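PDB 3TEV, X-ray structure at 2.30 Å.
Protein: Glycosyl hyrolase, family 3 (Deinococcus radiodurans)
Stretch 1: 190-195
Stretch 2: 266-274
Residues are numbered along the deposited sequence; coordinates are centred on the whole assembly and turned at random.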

# COMPACT_ATOMS: atom_id res chain seq x y z
N SER A 190 11.40 9.23 -19.90
CA SER A 190 12.46 8.22 -20.01
C SER A 190 12.32 7.25 -18.82
O SER A 190 11.50 7.50 -17.94
N HIS A 191 13.11 6.17 -18.79
CA HIS A 191 13.03 5.23 -17.65
C HIS A 191 13.52 5.84 -16.31
O HIS A 191 13.29 5.28 -15.25
N LEU A 192 14.16 7.00 -16.36
CA LEU A 192 14.61 7.63 -15.13
C LEU A 192 13.72 8.79 -14.69
O LEU A 192 13.94 9.39 -13.64
N ALA A 193 12.71 9.09 -15.49
CA ALA A 193 11.84 10.20 -15.17
C ALA A 193 10.60 9.67 -14.45
O ALA A 193 10.15 8.55 -14.72
N LEU A 194 10.03 10.46 -13.54
CA LEU A 194 8.77 10.09 -12.93
C LEU A 194 7.67 10.12 -13.99
O LEU A 194 7.63 11.03 -14.80
N PRO A 195 6.79 9.11 -14.00
CA PRO A 195 5.67 9.21 -14.93
C PRO A 195 4.79 10.40 -14.58
O PRO A 195 4.70 10.78 -13.41
N MSE A 266 11.85 1.68 -6.32
CA MSE A 266 11.60 1.75 -7.75
C MSE A 266 12.47 2.81 -8.42
O MSE A 266 12.71 3.89 -7.85
N GLN A 267 12.96 2.46 -9.61
CA GLN A 267 14.06 3.16 -10.26
C GLN A 267 13.89 4.68 -10.39
O GLN A 267 14.81 5.43 -10.07
N ALA A 268 12.73 5.12 -10.86
CA ALA A 268 12.50 6.55 -11.10
C ALA A 268 12.64 7.39 -9.82
O ALA A 268 13.21 8.48 -9.87
N ILE A 269 12.13 6.88 -8.70
CA ILE A 269 12.32 7.56 -7.42
C ILE A 269 13.79 7.51 -7.01
O ILE A 269 14.39 8.54 -6.64
N ASP A 270 14.35 6.32 -7.10
CA ASP A 270 15.71 6.06 -6.67
C ASP A 270 16.71 6.96 -7.39
O ASP A 270 17.72 7.36 -6.80
N ALA A 271 16.41 7.28 -8.65
CA ALA A 271 17.29 8.11 -9.46
C ALA A 271 17.14 9.59 -9.15
O ALA A 271 18.00 10.39 -9.52
N ASN A 272 16.04 9.95 -8.51
CA ASN A 272 15.70 11.36 -8.30
C ASN A 272 15.80 11.87 -6.85
O ASN A 272 15.89 13.08 -6.63
N TYR A 273 15.80 10.93 -5.89
CA TYR A 273 15.82 11.24 -4.46
C TYR A 273 16.77 10.29 -3.71
O TYR A 273 17.07 9.19 -4.20
N GLY A 274 17.24 10.71 -2.54
CA GLY A 274 17.87 9.80 -1.58
C GLY A 274 16.81 8.99 -0.84
O GLY A 274 15.70 9.47 -0.64

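A short helix laid against an irregular loop makes a small, largely apolar contact, pinned by a single side-chain-to-backbone hydrogen bond. The principle at work is that a small residue lets two backbones draw close: Ala268 points toward the loop, and its CA lies 4.7 Å from that of Leu192. With only a methyl group to accommodate, the carbonyl of Ala193 approaches to 3.6 Å (O to Ala268 CB), while Ala193's own side chain points away.

Two leucines, both in the m,t rotamer, extend the contact. Their CA-to-CB bonds run sideways, but the branched ends come nearer to the helix. Leu194 places CD2 3.9 Å from Ala268 CB and 4.2 Å from Ile269 CG1, while its CD1 meets the edge of the Tyr273 ring, 4.3 Å from CE2. Leu192 CD2 packs 3.9 Å from Ala271 CB and 4.1 Å from Gln267 CG.

The polar anchor is Asn272, with chi1 in m. Its ND2 donates to Leu192 O at 2.9 Å and also to Ala268 O within its own stretch, at a very short 2.4 Å; one amide thus ties together carbonyls from both stretches. Gln267 (chi1 t) brings OE1 to the edge of the His191 ring (chi1 p), 3.6 Å from CD2.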

# COMPACT_ATOMS: atom_id res chain seq x y z
CB SER A 190 13.86 8.86 -20.00
OG SER A 190 14.29 9.15 -18.69
CB HIS A 191 13.74 3.90 -17.95
CG HIS A 191 15.23 3.99 -17.96
ND1 HIS A 191 15.94 4.51 -19.02
CD2 HIS A 191 16.15 3.62 -17.04
CE1 HIS A 191 17.23 4.46 -18.75
NE2 HIS A 191 17.39 3.92 -17.56
CB LEU A 192 16.06 8.10 -15.26
CG LEU A 192 17.09 7.00 -15.51
CD1 LEU A 192 18.48 7.61 -15.59
CD2 LEU A 192 17.04 5.94 -14.39
CB ALA A 193 11.44 10.94 -16.46
CB LEU A 194 8.40 11.05 -11.79
CG LEU A 194 9.32 10.99 -10.56
CD1 LEU A 194 8.99 12.12 -9.60
CD2 LEU A 194 9.21 9.62 -9.85
CB PRO A 195 4.91 7.89 -14.72
CG PRO A 195 5.58 7.18 -13.59
CD PRO A 195 6.89 7.79 -13.35
CB MSE A 266 10.12 1.95 -8.02
CG MSE A 266 9.33 0.66 -7.80
SE MSE A 266 7.43 0.96 -7.64
CE MSE A 266 7.04 1.47 -9.51
CB GLN A 267 14.34 2.53 -11.63
CG GLN A 267 15.76 2.80 -12.14
CD GLN A 267 16.09 2.06 -13.44
OE1 GLN A 267 15.20 1.67 -14.21
NE2 GLN A 267 17.38 1.87 -13.70
CB ALA A 268 11.15 6.79 -11.77
CB ILE A 269 11.44 6.93 -6.30
CG1 ILE A 269 10.03 7.49 -6.36
CG2 ILE A 269 12.06 7.15 -4.90
CD1 ILE A 269 9.85 8.85 -5.68
CB ASP A 270 16.03 4.58 -6.91
CG ASP A 270 17.02 4.03 -5.92
OD1 ASP A 270 17.00 4.41 -4.72
OD2 ASP A 270 17.81 3.18 -6.36
CB ALA A 271 17.06 7.85 -10.96
CB ASN A 272 14.33 11.67 -8.91
CG ASN A 272 14.34 11.63 -10.44
OD1 ASN A 272 14.78 12.58 -11.09
ND2 ASN A 272 13.87 10.54 -11.02
CB TYR A 273 14.41 11.12 -3.87
CG TYR A 273 13.36 11.98 -4.54
CD1 TYR A 273 13.05 13.26 -4.05
CD2 TYR A 273 12.67 11.52 -5.67
CE1 TYR A 273 12.09 14.07 -4.67
CE2 TYR A 273 11.71 12.33 -6.32
CZ TYR A 273 11.43 13.60 -5.82
OH TYR A 273 10.48 14.38 -6.45